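Local coordinates for protein CDP-glucose 4,6-dehydratase (Salmonella enterica subsp. enterica serovar Typhi, PDB 1WVG) that catalyses the NAD(+)-dependent conversion of CDP-D-glucose to CDP-4-dehydro-6-deoxy-D-glucose and water, a step in making the dideoxy sugar of lipopolysaccharide O-antigen, at residues K331-K334 and A335-G339; P318-G321 and L322-L326; R67-E70 and K71-S75. All coordinates share one frame; numbering follows the deposited sequence.

Interaction 1. Residues K331-K334 and A335-G339; sequences KWHK and AWIRG
The last turns of helix 322-337 carry an aromatic cluster, in which Trp-336 meets both Trp-332 and His-333. The imidazole of His-333 is the nearer partner: Trp-336 CE3 lies over one of its faces, displaced toward the rim, with His-333 CE1 3.8 Å from Trp-336 CE3. The two side chains run alongside each other in the same direction, yet their planes are turned 49° apart, too oblique for a stack. Both have CG trans to the backbone nitrogen (chi1 -157° in His-333, 173° in Trp-336), which sends them off the helix together. Trp-332 sits one turn back from Trp-336; their indoles are nearly parallel but slid so far that they barely overlap, and the touch falls to Trp-332 CZ3 against Trp-336 CB at 4.0 Å. On the same side of the imidazole plane as Trp-336, Ile-337 CD1 comes obliquely to 3.7 Å from His-333 CD2. Beneath the rings, the main chain keeps its helical bonds, among them Trp-336 N to Trp-332 O at 3.1 Å and Ile-337 N to His-333 O at 3.0 Å. Trp-202 meets the Trp-336 ring edge-to-face, while Trp-332 NE1 is hydrogen-bonded to Ser-346 OG in helix 342-355. Past the cluster the helix stops: Gly-339 takes a positive phi, and its N bonds Trp-336 O at 2.8 Å, part of the two-bond C-terminal closure known as a Schellman motif.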
ATOM      1  N   LYS A 331      11.934 -34.655  24.749  1.00 27.40           N
ATOM      2  CA  LYS A 331      13.019 -35.535  24.969  1.00 21.77           C
ATOM      3  C   LYS A 331      14.096 -34.799  25.683  1.00 29.06           C
ATOM      4  O   LYS A 331      14.620 -35.294  26.667  1.00 35.55           O
ATOM      5  CB  LYS A 331      13.540 -36.045  23.650  1.00 28.17           C
ATOM      6  CG  LYS A 331      12.792 -37.313  23.282  1.00 56.44           C
ATOM      7  CD  LYS A 331      13.130 -37.906  21.926  1.00 59.89           C
ATOM      8  CE  LYS A 331      11.986 -38.781  21.427  1.00 43.77           C
ATOM      9  NZ  LYS A 331      12.148 -39.209  20.016  1.00100.00           N
ATOM     10  N   TRP A 332      14.422 -33.618  25.184  1.00 26.31           N
ATOM     11  CA  TRP A 332      15.498 -32.825  25.782  1.00 28.66           C
ATOM     12  C   TRP A 332      15.242 -32.502  27.234  1.00 28.43           C
ATOM     13  O   TRP A 332      16.088 -32.688  28.112  1.00 30.14           O
ATOM     14  CB  TRP A 332      15.864 -31.542  24.976  1.00 25.92           C
ATOM     15  CG  TRP A 332      17.162 -30.832  25.320  1.00 26.12           C
ATOM     16  CD1 TRP A 332      18.349 -30.824  24.595  1.00 25.83           C
ATOM     17  CD2 TRP A 332      17.402 -29.984  26.454  1.00 23.65           C
ATOM     18  NE1 TRP A 332      19.308 -30.015  25.190  1.00 23.48           N
ATOM     19  CE2 TRP A 332      18.738 -29.489  26.333  1.00 25.79           C
ATOM     20  CE3 TRP A 332      16.627 -29.622  27.555  1.00 24.94           C
ATOM     21  CZ2 TRP A 332      19.280 -28.678  27.315  1.00 23.30           C
ATOM     22  CZ3 TRP A 332      17.170 -28.781  28.496  1.00 26.53           C
ATOM     23  CH2 TRP A 332      18.475 -28.320  28.376  1.00 28.38           C
ATOM     24  N   HIS A 333      14.058 -31.996  27.490  1.00 28.33           N
ATOM     25  CA  HIS A 333      13.714 -31.622  28.834  1.00 32.90           C
ATOM     26  C   HIS A 333      13.842 -32.768  29.837  1.00 47.04           C
ATOM     27  O   HIS A 333      14.403 -32.620  30.927  1.00 49.47           O
ATOM     28  CB  HIS A 333      12.344 -30.958  28.885  1.00 31.81           C
ATOM     29  CG  HIS A 333      12.214 -30.096  30.077  1.00 32.86           C
ATOM     30  ND1 HIS A 333      12.892 -28.892  30.162  1.00 34.40           N
ATOM     31  CD2 HIS A 333      11.465 -30.276  31.204  1.00 26.18           C
ATOM     32  CE1 HIS A 333      12.551 -28.360  31.343  1.00 34.35           C
ATOM     33  NE2 HIS A 333      11.686 -29.169  31.984  1.00 30.18           N
ATOM     34  N   LYS A 334      13.311 -33.920  29.457  1.00 33.12           N
ATOM     35  CA  LYS A 334      13.344 -35.096  30.292  1.00 31.97           C
ATOM     36  C   LYS A 334      14.772 -35.570  30.546  1.00 40.45           C
ATOM     37  O   LYS A 334      15.137 -35.847  31.687  1.00 38.09           O
ATOM     38  CB  LYS A 334      12.439 -36.184  29.733  1.00 29.67           C
ATOM     39  CG  LYS A 334      10.976 -35.785  29.838  1.00 39.42           C
ATOM     40  CD  LYS A 334      10.005 -36.897  29.433  1.00 25.14           C
ATOM     41  CE  LYS A 334       8.560 -36.620  29.862  1.00 39.72           C
ATOM     42  NZ  LYS A 334       7.665 -37.768  29.671  1.00 42.04           N
ATOM     43  N   ALA A 335      15.587 -35.654  29.493  1.00 31.47           N
ATOM     44  CA  ALA A 335      16.967 -36.085  29.667  1.00 34.83           C
ATOM     45  C   ALA A 335      17.670 -35.261  30.737  1.00 40.75           C
ATOM     46  O   ALA A 335      18.399 -35.756  31.591  1.00 41.43           O
ATOM     47  CB  ALA A 335      17.715 -35.993  28.352  1.00 30.67           C
ATOM     48  N   TRP A 336      17.407 -33.972  30.658  1.00 29.82           N
ATOM     49  CA  TRP A 336      17.964 -33.022  31.557  1.00 29.15           C
ATOM     50  C   TRP A 336      17.551 -33.393  32.947  1.00 34.62           C
ATOM     51  O   TRP A 336      18.336 -33.451  33.892  1.00 33.32           O
ATOM     52  CB  TRP A 336      17.335 -31.652  31.247  1.00 30.09           C
ATOM     53  CG  TRP A 336      17.743 -30.647  32.269  1.00 28.33           C
ATOM     54  CD1 TRP A 336      19.033 -30.337  32.571  1.00 27.98           C
ATOM     55  CD2 TRP A 336      16.912 -29.872  33.149  1.00 26.44           C
ATOM     56  NE1 TRP A 336      19.061 -29.392  33.557  1.00 23.88           N
ATOM     57  CE2 TRP A 336      17.781 -29.083  33.937  1.00 25.18           C
ATOM     58  CE3 TRP A 336      15.533 -29.741  33.324  1.00 29.46           C
ATOM     59  CZ2 TRP A 336      17.311 -28.211  34.924  1.00 23.25           C
ATOM     60  CZ3 TRP A 336      15.067 -28.866  34.280  1.00 32.01           C
ATOM     61  CH2 TRP A 336      15.943 -28.106  35.064  1.00 34.03           C
ATOM     62  N   ILE A 337      16.258 -33.632  33.016  1.00 34.45           N
ATOM     63  CA  ILE A 337      15.577 -33.995  34.233  1.00 39.62           C
ATOM     64  C   ILE A 337      16.183 -35.203  34.953  1.00 42.18           C
ATOM     65  O   ILE A 337      16.397 -35.167  36.178  1.00 38.01           O
ATOM     66  CB  ILE A 337      14.091 -34.125  33.974  1.00 47.70           C
ATOM     67  CG1 ILE A 337      13.376 -32.870  34.468  1.00 38.04           C
ATOM     68  CG2 ILE A 337      13.539 -35.402  34.607  1.00 64.09           C
ATOM     69  CD1 ILE A 337      11.950 -32.752  33.924  1.00 52.95           C
ATOM     70  N   ARG A 338      16.468 -36.245  34.171  1.00 31.31           N
ATOM     71  CA  ARG A 338      17.062 -37.477  34.640  1.00 33.74           C
ATOM     72  C   ARG A 338      18.528 -37.284  34.894  1.00 48.07           C
ATOM     73  O   ARG A 338      19.232 -38.244  35.187  1.00 51.73           O
ATOM     74  CB  ARG A 338      16.998 -38.601  33.628  1.00 22.75           C
ATOM     75  CG  ARG A 338      15.908 -38.468  32.594  1.00 83.50           C
ATOM     76  CD  ARG A 338      15.804 -39.737  31.765  1.00100.00           C
ATOM     77  NE  ARG A 338      16.732 -39.758  30.643  1.00100.00           N
ATOM     78  CZ  ARG A 338      16.311 -39.611  29.380  1.00100.00           C
ATOM     79  NH1 ARG A 338      15.020 -39.419  29.077  1.00 80.62           N
ATOM     80  NH2 ARG A 338      17.196 -39.632  28.378  1.00100.00           N
ATOM     81  N   GLY A 339      19.004 -36.062  34.721  1.00 44.97           N
ATOM     82  CA  GLY A 339      20.413 -35.799  34.955  1.00 44.80           C
ATOM     83  C   GLY A 339      21.395 -36.271  33.883  1.00 53.32           C
ATOM     84  O   GLY A 339      22.578 -36.519  34.146  1.00 56.51           O
TER

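Interaction 2. Residues P318-G321 and L322-L326; sequences PRWG and LTETL
Trp-320 lies under the bent side chain of Glu-324, whose carboxylate oxygen OE2 comes over one face of the indole. Glu-324 OE2 is 3.4 Å from Trp-320 CD1, shifted toward the rim of the ring, and the ring and carboxylate planes stand 53° apart. Closer to the backbone, Glu-324 CG rests 3.6 Å from Trp-320 CG; the bend at chi2 (92°) folds the carboxylate back across the indole. The other oxygen of Glu-324, OE1, makes a salt bridge with Arg-328, which also forms a cation-pi contact with Trp-320. Gly-321 is the N-cap residue of helix 322-337, and its carbonyl oxygen receives the first-turn bond from Thr-325 N at 2.6 Å. Thr-325 OG1 is 2.9 Å from the same Gly-321 O, a weak bond at most. That hydroxyl also meets water 1, with Thr-325 OG1 2.6 Å from the water, and the water in turn donates to Trp-320 O at 3.1 Å, tying the loop to the first helical turn. A carboxylate oxygen over an indole face is not an attractive pairing in itself, so the position of Glu-324 is probably set largely by Arg-328, whose positive charge would offset the carboxylate and attract the ring as well.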
ATOM      1  N   PRO A 318      13.502 -24.763   6.068  1.00 32.54           N
ATOM      2  CA  PRO A 318      13.498 -25.337   7.403  1.00 31.32           C
ATOM      3  C   PRO A 318      13.610 -26.847   7.347  1.00 38.52           C
ATOM      4  O   PRO A 318      13.164 -27.518   6.411  1.00 39.32           O
ATOM      5  CB  PRO A 318      12.176 -24.962   8.052  1.00 33.03           C
ATOM      6  CG  PRO A 318      11.341 -24.256   6.994  1.00 32.50           C
ATOM      7  CD  PRO A 318      12.264 -23.964   5.834  1.00 24.89           C
ATOM      8  N   ARG A 319      14.223 -27.371   8.382  1.00 28.83           N
ATOM      9  CA  ARG A 319      14.445 -28.782   8.464  1.00 34.32           C
ATOM     10  C   ARG A 319      13.423 -29.577   9.227  1.00 40.95           C
ATOM     11  O   ARG A 319      13.032 -30.647   8.769  1.00 37.67           O
ATOM     12  CB  ARG A 319      15.859 -29.118   8.911  1.00 26.66           C
ATOM     13  CG  ARG A 319      16.782 -29.070   7.699  1.00 48.68           C
ATOM     14  CD  ARG A 319      18.036 -28.242   7.920  1.00 69.12           C
ATOM     15  NE  ARG A 319      19.251 -29.040   7.827  1.00100.00           N
ATOM     16  CZ  ARG A 319      20.467 -28.549   7.545  1.00100.00           C
ATOM     17  NH1 ARG A 319      20.668 -27.244   7.306  1.00100.00           N
ATOM     18  NH2 ARG A 319      21.493 -29.382   7.495  1.00100.00           N
ATOM     19  N   TRP A 320      13.016 -29.093  10.388  1.00 33.77           N
ATOM     20  CA  TRP A 320      12.067 -29.868  11.151  1.00 24.51           C
ATOM     21  C   TRP A 320      10.672 -29.331  11.212  1.00 24.64           C
ATOM     22  O   TRP A 320      10.440 -28.132  11.160  1.00 33.82           O
ATOM     23  CB  TRP A 320      12.532 -30.009  12.582  1.00 22.34           C
ATOM     24  CG  TRP A 320      13.786 -30.808  12.609  1.00 24.29           C
ATOM     25  CD1 TRP A 320      14.141 -31.776  11.728  1.00 28.06           C
ATOM     26  CD2 TRP A 320      14.826 -30.731  13.571  1.00 22.23           C
ATOM     27  NE1 TRP A 320      15.344 -32.330  12.078  1.00 27.93           N
ATOM     28  CE2 TRP A 320      15.794 -31.699  13.207  1.00 30.56           C
ATOM     29  CE3 TRP A 320      15.013 -29.935  14.685  1.00 24.38           C
ATOM     30  CZ2 TRP A 320      16.951 -31.877  13.941  1.00 31.77           C
ATOM     31  CZ3 TRP A 320      16.154 -30.118  15.427  1.00 26.95           C
ATOM     32  CH2 TRP A 320      17.110 -31.070  15.053  1.00 30.43           C
ATOM     33  N   GLY A 321       9.760 -30.263  11.376  1.00 26.84           N
ATOM     34  CA  GLY A 321       8.342 -29.957  11.541  1.00 30.17           C
ATOM     35  C   GLY A 321       7.999 -29.684  13.025  1.00 33.02           C
ATOM     36  O   GLY A 321       8.713 -30.071  13.983  1.00 29.79           O
ATOM     37  N   LEU A 322       6.880 -28.985  13.198  1.00 25.10           N
ATOM     38  CA  LEU A 322       6.373 -28.621  14.504  1.00 21.53           C
ATOM     39  C   LEU A 322       6.263 -29.845  15.412  1.00 32.20           C
ATOM     40  O   LEU A 322       6.662 -29.915  16.578  1.00 27.27           O
ATOM     41  CB  LEU A 322       5.015 -27.900  14.334  1.00 19.70           C
ATOM     42  CG  LEU A 322       4.452 -27.454  15.670  1.00 20.80           C
ATOM     43  CD1 LEU A 322       5.559 -26.754  16.445  1.00 21.93           C
ATOM     44  CD2 LEU A 322       3.294 -26.484  15.501  1.00 21.23           C
ATOM     45  N   THR A 323       5.679 -30.877  14.872  1.00 27.98           N
ATOM     46  CA  THR A 323       5.553 -32.025  15.718  1.00 22.00           C
ATOM     47  C   THR A 323       6.885 -32.629  16.126  1.00 32.52           C
ATOM     48  O   THR A 323       7.112 -33.017  17.283  1.00 33.37           O
ATOM     49  CB  THR A 323       4.621 -33.030  15.045  1.00 34.98           C
ATOM     50  OG1 THR A 323       3.445 -32.321  14.711  1.00 50.86           O
ATOM     51  CG2 THR A 323       4.291 -34.158  16.014  1.00 50.18           C
ATOM     52  N   GLU A 324       7.770 -32.726  15.154  1.00 28.83           N
ATOM     53  CA  GLU A 324       9.075 -33.298  15.402  1.00 28.89           C
ATOM     54  C   GLU A 324       9.767 -32.424  16.419  1.00 39.67           C
ATOM     55  O   GLU A 324      10.333 -32.864  17.429  1.00 33.86           O
ATOM     56  CB  GLU A 324       9.849 -33.344  14.071  1.00 30.30           C
ATOM     57  CG  GLU A 324      11.310 -32.912  14.237  1.00 46.22           C
ATOM     58  CD  GLU A 324      12.209 -34.086  14.506  1.00 67.23           C
ATOM     59  OE1 GLU A 324      12.271 -34.641  15.596  1.00100.00           O
ATOM     60  OE2 GLU A 324      12.918 -34.425  13.456  1.00 50.45           O
ATOM     61  N   THR A 325       9.657 -31.141  16.136  1.00 29.14           N
ATOM     62  CA  THR A 325      10.204 -30.167  17.010  1.00 22.59           C
ATOM     63  C   THR A 325       9.668 -30.393  18.448  1.00 35.70           C
ATOM     64  O   THR A 325      10.445 -30.621  19.371  1.00 30.67           O
ATOM     65  CB  THR A 325       9.934 -28.797  16.370  1.00 26.50           C
ATOM     66  OG1 THR A 325      10.860 -28.644  15.288  1.00 29.23           O
ATOM     67  CG2 THR A 325      10.059 -27.662  17.387  1.00 25.92           C
ATOM     68  N   LEU A 326       8.342 -30.402  18.664  1.00 25.23           N
ATOM     69  CA  LEU A 326       7.779 -30.621  19.993  1.00 21.53           C
ATOM     70  C   LEU A 326       8.293 -31.901  20.629  1.00 28.34           C
ATOM     71  O   LEU A 326       8.596 -32.011  21.821  1.00 23.46           O
ATOM     72  CB  LEU A 326       6.250 -30.633  19.883  1.00 22.92           C
ATOM     73  CG  LEU A 326       5.709 -29.234  19.633  1.00 24.59           C
ATOM     74  CD1 LEU A 326       4.192 -29.287  19.667  1.00 25.61           C
ATOM     75  CD2 LEU A 326       6.225 -28.245  20.686  1.00 23.29           C
TER
HETATM   76  O   HOH W   1      10.907 -26.529  13.770  1.00 26.46           O

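Interaction 3. Residues R67-E70 and K71-S75; sequences RDFE and KLRSS
Arg-73 folds back over the preceding turn of its helix to meet Phe-69 and Glu-70. Arg-73 CB starts 3.3 Å from Phe-69 O and lies over one face of the Phe-69 ring, toward the rim. From there CG leaves trans to the backbone nitrogen (chi1 -166°), and bends at chi2 and chi3 bring the guanidinium up to the CE2 corner of the Phe-69 ring. Phe-69 CE2 sits over a face of that guanidinium, 3.6 Å from Arg-73 NH1, with the two planes inclined at 49°. NH1 also has a polar partner, Gln-120 of helix 100-121, which Phe-69 touches too. The other terminal nitrogen, NH2, ends beside the aliphatic base of Glu-70, with Arg-73 NH2 3.7 Å from Glu-70 CA. All this takes place on the first turns of helix 69-79, in the Rossmann-fold part of the subunit, where Leu-72 packs on Phe-13 and Tyr-39 of the central sheet and Arg-67, just ahead of the helix, touches the bound adenosine-5-diphosphoribose. Asp-68 occupies the N-cap, but in the conformer described, one of two, its side chain makes no capping bond. Two donors from Ser-74 grip Glu-70 O from opposite faces of the carbonyl plane: the backbone N at 3.1 Å and the hydroxyl OG at 3.2 Å. Phe-69 also packs against Ile-101 of a neighbouring subunit.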
ATOM      1  N   ARG A  67      24.536  -1.085  26.827  1.00 21.36           N
ATOM      2  CA  ARG A  67      24.345   0.334  26.915  1.00 20.91           C
ATOM      3  C   ARG A  67      25.624   1.094  27.243  1.00 30.70           C
ATOM      4  O   ARG A  67      25.652   2.322  27.254  1.00 24.21           O
ATOM      5  CB  ARG A  67      23.232   0.636  27.898  1.00 30.97           C
ATOM      6  CG  ARG A  67      21.918   0.053  27.401  1.00 33.60           C
ATOM      7  CD  ARG A  67      20.862   0.061  28.484  1.00 29.28           C
ATOM      8  NE  ARG A  67      21.069  -1.022  29.417  1.00 27.42           N
ATOM      9  CZ  ARG A  67      20.363  -1.234  30.525  1.00 56.10           C
ATOM     10  NH1 ARG A  67      19.346  -0.447  30.887  1.00 46.69           N
ATOM     11  NH2 ARG A  67      20.686  -2.277  31.305  1.00 31.42           N
ATOM     12  N   ASP A  68      26.701   0.375  27.526  1.00 24.94           N
ATOM     13  CA  ASP A  68      27.936   1.063  27.831  1.00 25.84           C
ATOM     14  C   ASP A  68      28.748   1.046  26.565  1.00 29.50           C
ATOM     15  O   ASP A  68      29.461   0.068  26.282  1.00 30.72           O
ATOM     16  CB  ASP A  68      28.641   0.303  28.991  0.50 29.33           C
ATOM     17  CG  ASP A  68      27.869   0.259  30.301  0.50 41.41           C
ATOM     18  OD1 ASP A  68      27.093   1.143  30.648  0.50 37.86           O
ATOM     19  OD2 ASP A  68      28.134  -0.806  31.038  0.50 41.97           O
ATOM     20  N   PHE A  69      28.595   2.120  25.789  1.00 26.35           N
ATOM     21  CA  PHE A  69      29.267   2.209  24.485  1.00 26.84           C
ATOM     22  C   PHE A  69      30.752   1.936  24.474  1.00 25.91           C
ATOM     23  O   PHE A  69      31.269   1.113  23.716  1.00 27.58           O
ATOM     24  CB  PHE A  69      28.977   3.505  23.679  1.00 24.44           C
ATOM     25  CG  PHE A  69      29.675   3.548  22.321  1.00 26.91           C
ATOM     26  CD1 PHE A  69      29.432   2.586  21.335  1.00 24.72           C
ATOM     27  CD2 PHE A  69      30.578   4.568  22.007  1.00 31.50           C
ATOM     28  CE1 PHE A  69      30.043   2.624  20.080  1.00 25.54           C
ATOM     29  CE2 PHE A  69      31.205   4.622  20.759  1.00 29.32           C
ATOM     30  CZ  PHE A  69      30.939   3.652  19.792  1.00 27.51           C
ATOM     31  N   GLU A  70      31.406   2.736  25.284  1.00 26.49           N
ATOM     32  CA  GLU A  70      32.821   2.724  25.463  1.00 42.05           C
ATOM     33  C   GLU A  70      33.311   1.318  25.808  1.00 27.80           C
ATOM     34  O   GLU A  70      34.206   0.779  25.145  1.00 28.23           O
ATOM     35  CB  GLU A  70      33.155   3.822  26.496  1.00 54.78           C
ATOM     36  CG  GLU A  70      32.302   5.124  26.280  1.00100.00           C
ATOM     37  CD  GLU A  70      31.144   5.365  27.248  1.00100.00           C
ATOM     38  OE1 GLU A  70      30.329   4.513  27.562  1.00 89.75           O
ATOM     39  OE2 GLU A  70      31.079   6.617  27.679  1.00100.00           O
ATOM     40  N   LYS A  71      32.663   0.708  26.800  1.00 26.50           N
ATOM     41  CA  LYS A  71      33.036  -0.629  27.168  1.00 22.73           C
ATOM     42  C   LYS A  71      32.817  -1.584  26.011  1.00 35.30           C
ATOM     43  O   LYS A  71      33.662  -2.436  25.741  1.00 31.16           O
ATOM     44  CB  LYS A  71      32.249  -1.103  28.366  1.00 27.69           C
ATOM     45  CG  LYS A  71      32.849  -0.632  29.675  1.00 48.48           C
ATOM     46  CD  LYS A  71      32.461  -1.540  30.836  1.00 84.31           C
ATOM     47  CE  LYS A  71      31.177  -2.333  30.602  1.00100.00           C
ATOM     48  NZ  LYS A  71      31.387  -3.659  29.968  1.00 57.88           N
ATOM     49  N   LEU A  72      31.660  -1.461  25.334  1.00 31.44           N
ATOM     50  CA  LEU A  72      31.343  -2.339  24.203  1.00 28.06           C
ATOM     51  C   LEU A  72      32.360  -2.228  23.088  1.00 25.15           C
ATOM     52  O   LEU A  72      32.886  -3.230  22.580  1.00 24.26           O
ATOM     53  CB  LEU A  72      29.929  -2.044  23.649  1.00 28.57           C
ATOM     54  CG  LEU A  72      29.549  -2.758  22.333  1.00 27.33           C
ATOM     55  CD1 LEU A  72      29.635  -4.281  22.449  1.00 17.48           C
ATOM     56  CD2 LEU A  72      28.100  -2.395  21.996  1.00 23.65           C
ATOM     57  N   ARG A  73      32.598  -0.974  22.701  1.00 26.78           N
ATOM     58  CA  ARG A  73      33.552  -0.650  21.644  1.00 27.97           C
ATOM     59  C   ARG A  73      34.919  -1.340  21.862  1.00 30.46           C
ATOM     60  O   ARG A  73      35.502  -2.000  20.968  1.00 27.91           O
ATOM     61  CB  ARG A  73      33.691   0.885  21.521  1.00 23.40           C
ATOM     62  CG  ARG A  73      34.391   1.267  20.215  1.00 46.47           C
ATOM     63  CD  ARG A  73      35.205   2.536  20.323  1.00 32.94           C
ATOM     64  NE  ARG A  73      35.104   3.092  21.659  1.00 51.77           N
ATOM     65  CZ  ARG A  73      34.901   4.383  21.886  1.00 74.07           C
ATOM     66  NH1 ARG A  73      34.760   5.268  20.893  1.00 40.75           N
ATOM     67  NH2 ARG A  73      34.812   4.791  23.150  1.00 48.38           N
ATOM     68  N   SER A  74      35.414  -1.171  23.092  1.00 27.25           N
ATOM     69  CA  SER A  74      36.690  -1.722  23.543  1.00 28.09           C
ATOM     70  C   SER A  74      36.777  -3.218  23.381  1.00 29.75           C
ATOM     71  O   SER A  74      37.733  -3.785  22.814  1.00 29.73           O
ATOM     72  CB  SER A  74      36.989  -1.311  24.978  1.00 33.35           C
ATOM     73  OG  SER A  74      37.328   0.061  24.995  1.00 84.07           O
ATOM     74  N   SER A  75      35.738  -3.852  23.900  1.00 27.24           N
ATOM     75  CA  SER A  75      35.615  -5.297  23.840  1.00 23.96           C
ATOM     76  C   SER A  75      35.786  -5.727  22.384  1.00 26.73           C
ATOM     77  O   SER A  75      36.591  -6.583  22.017  1.00 32.40           O
ATOM     78  CB  SER A  75      34.244  -5.668  24.393  1.00 26.65           C
ATOM     79  OG  SER A  75      34.157  -7.026  24.739  1.00 35.40           O
TER

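Along the chain the order is interaction 3, interaction 2, interaction 1. Interactions 2 and 1 mark the beginning and the end of one helix, 322-337: residues 318-326 lead into it and residues 331-339 close it, with centres about 19 Å apart and nearest atoms about 5 Å apart. Both also lie against helix 342-355, which follows. Interaction 3, at the start of helix 69-79, is about 38 Å from each by centres, across the chain's centre from interaction 2. Helix 69-79 flanks the parallel sheet of the Rossmann fold, and interaction 3 includes a residue of the adenosine-5-diphosphoribose pocket, whereas the side chain of Leu-322 is about 12 Å from the bound CDP-xylose and that of Trp-332 about 13 Å from the adenosine-5-diphosphoribose.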